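Local coordinates for GCN5-related N-acetyltransferase (Anabaena variabilis, PDB 2OZG), which binds coenzyme A and probably transfers acetyl groups as a GNAT-family N-acetyltransferase, perhaps to aminoglycoside amines, at residues Lys11-Ser16 with Val52-Gln57; Asn25-Cys30 with Ile82-Ile87. All blocks are in the same frame, centred on the assembly; numbering follows the deposited sequence.

Interaction 1: residues Lys11-Ser16 with Val52-Gln57; sequences KYTKAS and VIYREQ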
loop_
_atom_site.group_PDB
_atom_site.type_symbol
_atom_site.label_atom_id
_atom_site.label_comp_id
_atom_site.label_asym_id
_atom_site.label_seq_id
_atom_site.Cartn_x
_atom_site.Cartn_y
_atom_site.Cartn_z
ATOM N N LYS A 11 18.540 -1.179 44.059
ATOM C CA LYS A 11 17.956 -0.478 45.173
ATOM C C LYS A 11 16.733 0.260 44.611
ATOM O O LYS A 11 16.814 0.897 43.556
ATOM C CB LYS A 11 18.983 0.476 45.811
ATOM C CG LYS A 11 18.462 1.230 47.033
ATOM C CD LYS A 11 19.399 2.325 47.497
ATOM C CE LYS A 11 18.872 2.972 48.772
ATOM N NZ LYS A 11 19.859 3.878 49.474
ATOM N N TYR A 12 15.607 0.154 45.316
ATOM C CA TYR A 12 14.329 0.770 44.911
ATOM C C TYR A 12 14.064 1.996 45.759
ATOM O O TYR A 12 14.115 1.876 46.955
ATOM C CB TYR A 12 13.218 -0.263 45.150
ATOM C CG TYR A 12 11.779 0.180 44.980
ATOM C CD1 TYR A 12 11.205 0.268 43.727
ATOM C CD2 TYR A 12 10.954 0.405 46.095
ATOM C CE1 TYR A 12 9.875 0.640 43.572
ATOM C CE2 TYR A 12 9.616 0.767 45.947
ATOM C CZ TYR A 12 9.084 0.889 44.678
ATOM O OH TYR A 12 7.752 1.235 44.486
ATOM N N THR A 13 13.719 3.150 45.171
ATOM C CA THR A 13 13.489 4.350 45.962
ATOM C C THR A 13 12.400 5.242 45.377
ATOM O O THR A 13 11.999 5.075 44.262
ATOM C CB THR A 13 14.787 5.221 46.013
ATOM O OG1 THR A 13 14.926 5.988 44.809
ATOM C CG2 THR A 13 16.022 4.350 46.205
ATOM N N LYS A 14 11.942 6.235 46.118
ATOM C CA LYS A 14 10.985 7.173 45.542
ATOM C C LYS A 14 11.817 8.123 44.689
ATOM O O LYS A 14 13.017 8.299 44.958
ATOM C CB LYS A 14 10.149 7.861 46.645
ATOM C CG LYS A 14 9.267 6.831 47.394
ATOM C CD LYS A 14 8.345 7.407 48.457
ATOM N N ALA A 15 11.256 8.659 43.605
ATOM C CA ALA A 15 12.001 9.650 42.812
ATOM C C ALA A 15 12.157 10.889 43.674
ATOM O O ALA A 15 11.341 11.122 44.533
ATOM C CB ALA A 15 11.251 10.014 41.507
ATOM N N SER A 16 13.216 11.666 43.414
ATOM C CA SER A 16 13.547 12.889 44.133
ATOM C C SER A 16 14.088 13.864 43.108
ATOM O O SER A 16 14.371 13.493 41.952
ATOM C CB SER A 16 14.662 12.615 45.125
ATOM O OG SER A 16 15.884 12.384 44.441
ATOM N N VAL A 52 12.132 4.826 41.420
ATOM C CA VAL A 52 13.400 4.614 40.718
ATOM C C VAL A 52 14.059 3.344 41.149
ATOM O O VAL A 52 13.989 3.000 42.299
ATOM C CB VAL A 52 14.380 5.805 41.054
ATOM C CG1 VAL A 52 15.800 5.487 40.642
ATOM C CG2 VAL A 52 13.885 7.093 40.367
ATOM N N ILE A 53 14.706 2.641 40.221
ATOM C CA ILE A 53 15.567 1.507 40.580
ATOM C C ILE A 53 17.014 1.854 40.224
ATOM O O ILE A 53 17.286 2.409 39.150
ATOM C CB ILE A 53 15.108 0.166 39.936
ATOM C CG1 ILE A 53 15.915 -1.004 40.468
ATOM C CG2 ILE A 53 15.186 0.190 38.440
ATOM C CD1 ILE A 53 15.509 -2.299 39.852
ATOM N N TYR A 54 17.926 1.583 41.158
ATOM C CA TYR A 54 19.335 1.827 40.955
ATOM C C TYR A 54 20.054 0.522 40.794
ATOM O O TYR A 54 19.666 -0.452 41.394
ATOM C CB TYR A 54 19.971 2.491 42.177
ATOM C CG TYR A 54 19.654 3.955 42.373
ATOM C CD1 TYR A 54 18.496 4.364 43.013
ATOM C CD2 TYR A 54 20.546 4.936 41.943
ATOM C CE1 TYR A 54 18.229 5.720 43.197
ATOM C CE2 TYR A 54 20.280 6.275 42.113
ATOM C CZ TYR A 54 19.125 6.665 42.739
ATOM O OH TYR A 54 18.883 8.013 42.892
ATOM N N ARG A 55 21.113 0.530 39.993
ATOM C CA ARG A 55 22.004 -0.616 39.852
ATOM C C ARG A 55 23.344 -0.028 40.252
ATOM O O ARG A 55 23.902 0.836 39.555
ATOM C CB ARG A 55 22.045 -1.152 38.431
ATOM C CG ARG A 55 22.797 -2.472 38.325
ATOM C CD ARG A 55 22.928 -2.923 36.874
ATOM N NE ARG A 55 23.758 -4.121 36.751
ATOM C CZ ARG A 55 25.094 -4.125 36.809
ATOM N NH1 ARG A 55 25.786 -2.998 37.020
ATOM N NH2 ARG A 55 25.751 -5.279 36.692
ATOM N N GLU A 56 23.841 -0.475 41.392
ATOM C CA GLU A 56 25.023 0.100 41.957
ATOM C C GLU A 56 24.634 1.564 42.223
ATOM O O GLU A 56 23.559 1.813 42.754
ATOM C CB GLU A 56 26.248 -0.122 41.045
ATOM C CG GLU A 56 26.368 -1.591 40.523
ATOM C CD GLU A 56 26.214 -2.689 41.634
ATOM O OE1 GLU A 56 26.531 -2.414 42.821
ATOM O OE2 GLU A 56 25.778 -3.835 41.311
ATOM N N GLN A 57 25.452 2.535 41.867
ATOM C CA GLN A 57 25.104 3.916 42.174
ATOM C C GLN A 57 24.434 4.632 41.006
ATOM O O GLN A 57 24.285 5.863 41.046
ATOM C CB GLN A 57 26.364 4.714 42.552
ATOM C CG GLN A 57 27.408 4.000 43.427
ATOM C CD GLN A 57 26.868 3.531 44.754
ATOM O OE1 GLN A 57 25.961 2.694 44.820
ATOM N NE2 GLN A 57 27.462 4.032 45.832
#

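Interaction 2: residues Asn25-Cys30 with Ile82-Ile87; sequences NILEQC and IAAVGI. With COA (coenzyme A), chain C.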
loop_
_atom_site.group_PDB
_atom_site.type_symbol
_atom_site.label_atom_id
_atom_site.label_comp_id
_atom_site.label_asym_id
_atom_site.label_seq_id
_atom_site.Cartn_x
_atom_site.Cartn_y
_atom_site.Cartn_z
ATOM N N ASN A 25 14.781 11.384 31.337
ATOM C CA ASN A 25 15.578 11.060 30.151
ATOM C C ASN A 25 15.462 9.604 29.770
ATOM O O ASN A 25 15.367 9.269 28.595
ATOM C CB ASN A 25 17.042 11.314 30.426
ATOM C CG ASN A 25 17.371 12.721 30.407
ATOM O OD1 ASN A 25 16.569 13.559 29.975
ATOM N ND2 ASN A 25 18.567 13.040 30.890
ATOM N N ILE A 26 15.515 8.730 30.773
ATOM C CA ILE A 26 15.382 7.304 30.501
ATOM C C ILE A 26 14.006 7.040 29.920
ATOM O O ILE A 26 13.870 6.277 28.943
ATOM C CB ILE A 26 15.557 6.442 31.775
ATOM C CG1 ILE A 26 17.013 6.456 32.196
ATOM C CG2 ILE A 26 15.115 5.026 31.518
ATOM C CD1 ILE A 26 17.233 5.852 33.546
ATOM N N LEU A 27 12.981 7.676 30.499
ATOM C CA LEU A 27 11.601 7.518 29.996
ATOM C C LEU A 27 11.453 8.031 28.556
ATOM O O LEU A 27 10.828 7.377 27.739
ATOM C CB LEU A 27 10.591 8.166 30.947
ATOM C CG LEU A 27 10.513 7.507 32.338
ATOM C CD1 LEU A 27 9.242 7.988 33.069
ATOM C CD2 LEU A 27 10.539 5.941 32.360
ATOM N N GLU A 28 12.057 9.172 28.228
ATOM C CA GLU A 28 12.046 9.651 26.839
ATOM C C GLU A 28 12.638 8.654 25.842
ATOM O O GLU A 28 12.129 8.457 24.707
ATOM C CB GLU A 28 12.823 10.929 26.685
ATOM C CG GLU A 28 12.120 12.074 27.225
ATOM C CD GLU A 28 12.809 13.405 26.956
ATOM O OE1 GLU A 28 13.766 13.456 26.117
ATOM O OE2 GLU A 28 12.348 14.400 27.589
ATOM N N GLN A 29 13.721 8.034 26.253
ATOM C CA GLN A 29 14.373 7.054 25.423
ATOM C C GLN A 29 13.512 5.814 25.296
ATOM O O GLN A 29 13.243 5.362 24.205
ATOM C CB GLN A 29 15.754 6.723 25.976
ATOM C CG GLN A 29 16.489 5.610 25.262
ATOM C CD GLN A 29 17.966 5.612 25.654
ATOM O OE1 GLN A 29 18.355 6.315 26.584
ATOM N NE2 GLN A 29 18.779 4.859 24.951
ATOM N N CYS A 30 13.100 5.263 26.421
ATOM C CA CYS A 30 12.283 4.070 26.423
ATOM C C CYS A 30 11.034 4.155 25.568
ATOM O O CYS A 30 10.755 3.252 24.794
ATOM C CB CYS A 30 11.886 3.704 27.838
ATOM S SG CYS A 30 13.215 3.081 28.827
ATOM N N ILE A 82 -0.023 1.025 37.101
ATOM C CA ILE A 82 1.431 1.095 36.862
ATOM C C ILE A 82 1.639 1.729 35.490
ATOM O O ILE A 82 1.133 1.219 34.508
ATOM C CB ILE A 82 2.115 -0.270 36.968
ATOM C CG1 ILE A 82 1.831 -0.936 38.315
ATOM C CG2 ILE A 82 3.648 -0.167 36.738
ATOM C CD1 ILE A 82 2.347 -0.196 39.436
ATOM N N ALA A 83 2.400 2.823 35.420
ATOM C CA ALA A 83 2.668 3.457 34.182
ATOM C C ALA A 83 4.193 3.676 33.939
ATOM O O ALA A 83 5.036 3.673 34.861
ATOM C CB ALA A 83 1.914 4.793 34.128
ATOM N N ALA A 84 4.505 3.938 32.679
ATOM C CA ALA A 84 5.864 4.292 32.233
ATOM C C ALA A 84 7.006 3.434 32.805
ATOM O O ALA A 84 7.957 3.963 33.375
ATOM C CB ALA A 84 6.113 5.761 32.506
ATOM N N VAL A 85 6.901 2.118 32.656
ATOM C CA VAL A 85 7.948 1.245 33.123
ATOM C C VAL A 85 9.060 1.280 32.092
ATOM O O VAL A 85 8.847 0.935 30.937
ATOM C CB VAL A 85 7.460 -0.217 33.246
ATOM C CG1 VAL A 85 8.599 -1.113 33.671
ATOM C CG2 VAL A 85 6.320 -0.304 34.224
ATOM N N GLY A 86 10.237 1.701 32.508
ATOM C CA GLY A 86 11.376 1.743 31.612
ATOM C C GLY A 86 12.688 1.459 32.300
ATOM O O GLY A 86 12.959 1.973 33.397
ATOM N N ILE A 87 13.508 0.650 31.640
ATOM C CA ILE A 87 14.893 0.360 32.048
ATOM C C ILE A 87 15.779 0.838 30.915
ATOM O O ILE A 87 15.564 0.467 29.797
ATOM C CB ILE A 87 15.118 -1.156 32.237
ATOM C CG1 ILE A 87 14.093 -1.727 33.205
ATOM C CG2 ILE A 87 16.511 -1.464 32.722
ATOM C CD1 ILE A 87 14.243 -1.207 34.689
HETATM N N1A COA C . 9.889 -9.045 25.504
HETATM C C2A COA C . 9.540 -10.141 26.206
HETATM N N3A COA C . 9.990 -10.364 27.457
HETATM C C4A COA C . 10.831 -9.469 28.031
HETATM C C5A COA C . 11.230 -8.329 27.340
HETATM C C6A COA C . 10.731 -8.132 26.036
HETATM N N6A COA C . 11.044 -7.062 25.274
HETATM N N7A COA C . 12.062 -7.658 28.172
HETATM C C8A COA C . 12.174 -8.360 29.328
HETATM N N9A COA C . 11.412 -9.462 29.229
HETATM C C1B COA C . 11.187 -10.556 30.221
HETATM C C2B COA C . 12.351 -11.543 30.254
HETATM O O2B COA C . 12.232 -12.578 29.251
HETATM C C3B COA C . 12.325 -12.034 31.696
HETATM O O3B COA C . 11.661 -13.297 31.841
HETATM P P3B COA C . 12.527 -14.674 31.957
HETATM O O7A COA C . 13.038 -14.661 33.389
HETATM O O8A COA C . 11.516 -15.753 31.586
HETATM O O9A COA C . 13.671 -14.536 30.960
HETATM C C4B COA C . 11.616 -10.949 32.502
HETATM O O4B COA C . 11.019 -10.052 31.557
HETATM C C5B COA C . 12.571 -10.192 33.426
HETATM O O5B COA C . 13.521 -9.476 32.623
HETATM P P1A COA C . 14.304 -8.137 33.124
HETATM O O1A COA C . 13.863 -7.787 34.526
HETATM O O2A COA C . 15.794 -8.356 32.856
HETATM O O3A COA C . 13.774 -7.033 32.040
HETATM P P2A COA C . 14.651 -5.756 31.502
HETATM O O4A COA C . 15.369 -5.183 32.727
HETATM O O5A COA C . 15.503 -6.239 30.330
HETATM O O6A COA C . 13.458 -4.725 30.970
HETATM C CBP COA C . 12.164 -3.233 29.322
HETATM C CCP COA C . 13.479 -3.919 29.752
HETATM C CDP COA C . 11.422 -2.906 30.617
HETATM C CEP COA C . 11.334 -4.320 28.645
HETATM C CAP COA C . 12.504 -1.935 28.458
HETATM O OAP COA C . 12.376 -0.687 29.220
HETATM C C9P COA C . 11.882 -1.642 27.065
HETATM O O9P COA C . 12.348 -2.208 25.936
HETATM N N8P COA C . 10.912 -0.732 26.839
HETATM C C7P COA C . 10.077 0.151 27.655
HETATM C C6P COA C . 8.686 -0.313 27.253
HETATM C C5P COA C . 8.094 -1.231 28.312
HETATM O O5P COA C . 8.739 -2.172 28.769
HETATM N N4P COA C . 6.834 -0.985 28.699
HETATM C C3P COA C . 6.062 -1.747 29.675
HETATM C C2P COA C . 4.767 -0.985 29.847
HETATM S S1P COA C . 5.056 0.607 30.725
#

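Interaction 1: residues Lys11-Ser16 with Val52-Gln57
Two antiparallel strands at the start of the N-terminal GNAT domain meet here, K11 pairing with Y54, Y12 with I53 and T13 with V52. K11 and Y54 form a hydrogen-bonded pair: K11 N gives its hydrogen to Y54 O at 3.0 Å, and Y54 N returns a bond of 2.7 Å to K11 O. T13 and V52 repeat the pattern, with T13 N to V52 O and V52 N to T13 O both 2.9 Å. Y12 and I53 between them are a non-hydrogen-bonded pair.

In the GNAT fold this first strand edges the sheet that carries the cofactor. K11, T13, V52 and Y54 put their side chains on one face of that sheet, though the end of K11 leads away. T13 and V52, both beta-branched and well suited to a strand, lie side by side, whereas T13 and the Y54 side chain cross at about a right angle. The T13 hydroxyl sits between its own backbone N and carbonyl carbon (chi1 80°); from there OG1 meets the edge of the Y54 ring, 3.7 Å from CE1, and donates to K14 O at 3.0 Å from above that carbonyl plane. An alanine in place of T13 would probably deprive K14 O of this hydroxyl donor and open a gap beside the Y54 ring edge where OG1 and CG2 had packed. Just past the end of the strand, A15 CB packs against V52 CG2 at 4.1 Å.

The Y54 hydroxyl is hydrogen-bonded to N19. Y12 and I53 turn to the opposite face, covered by helix 96-110, where the Y12 ring meets the ring of H103, the two planes about 10° apart, and Y12 OH is hydrogen-bonded to E107 OE1.

Interaction 2: residues Asn25-Cys30 with Ile82-Ile87
C30 and L27 reach from helix 20-30 to strand 75-87, where C30 comes down on G86 and L27 on A84, two residues earlier in the strand. The helix segment runs at 94° to the strand segment, with 7.8 Å between their axes. C30 SG, anti to its carbonyl carbon (chi1 -71°), sits over the backbone, 3.6 Å from G86 CA. Glycine suits this position because a CB would point toward the helix and clash with that sulfur. The branched end of L27 divides its contacts: CD1 meets the A84 methyl at 3.9 Å, while CD2 lies 3.4 Å from A84 O. I26 adds a looser touch, its CG2 4.2 Å from G86 O.

This strand is the one along which GNAT enzymes lay the pantetheine arm, and coenzyme A is bound to it here. I87 N donates an almost straight bond (177°) to COA OAP at 3.0 Å, and OAP returns a weak one to I87 O. V85 points away from the helix and brings its CB within 3.6 Å of the thiol S1P. I87 also turns away from the helix, its aliphatic CG1 beside O4A and O6A of one phosphate; the N-H groups of G93, G95, A97 and I98 also bind the cofactor.

Overall arrangement
Both contacts lie in the N-terminal GNAT domain, their centres about 14 Å apart. Their segments alternate along the chain: strand 10-14 leads to helix 20-30, then, after helix 37-45, come strand 50-55 and, after strand 58-72, strand 75-87. The same antiparallel succession, 10-14, 50-55, 58-72, 75-87, is followed across the sheet, so interaction 1 joins the first two strands and interaction 2 sets helix 20-30, the first of two helices that follow strand 10-14, against the fourth. They touch directly where I53 CG2 packs on I87 CD1, 4.1 Å apart. Through I53, the strand pair of interaction 1 thus backs a residue that binds coenzyme A, while interaction 2 borders the cofactor itself.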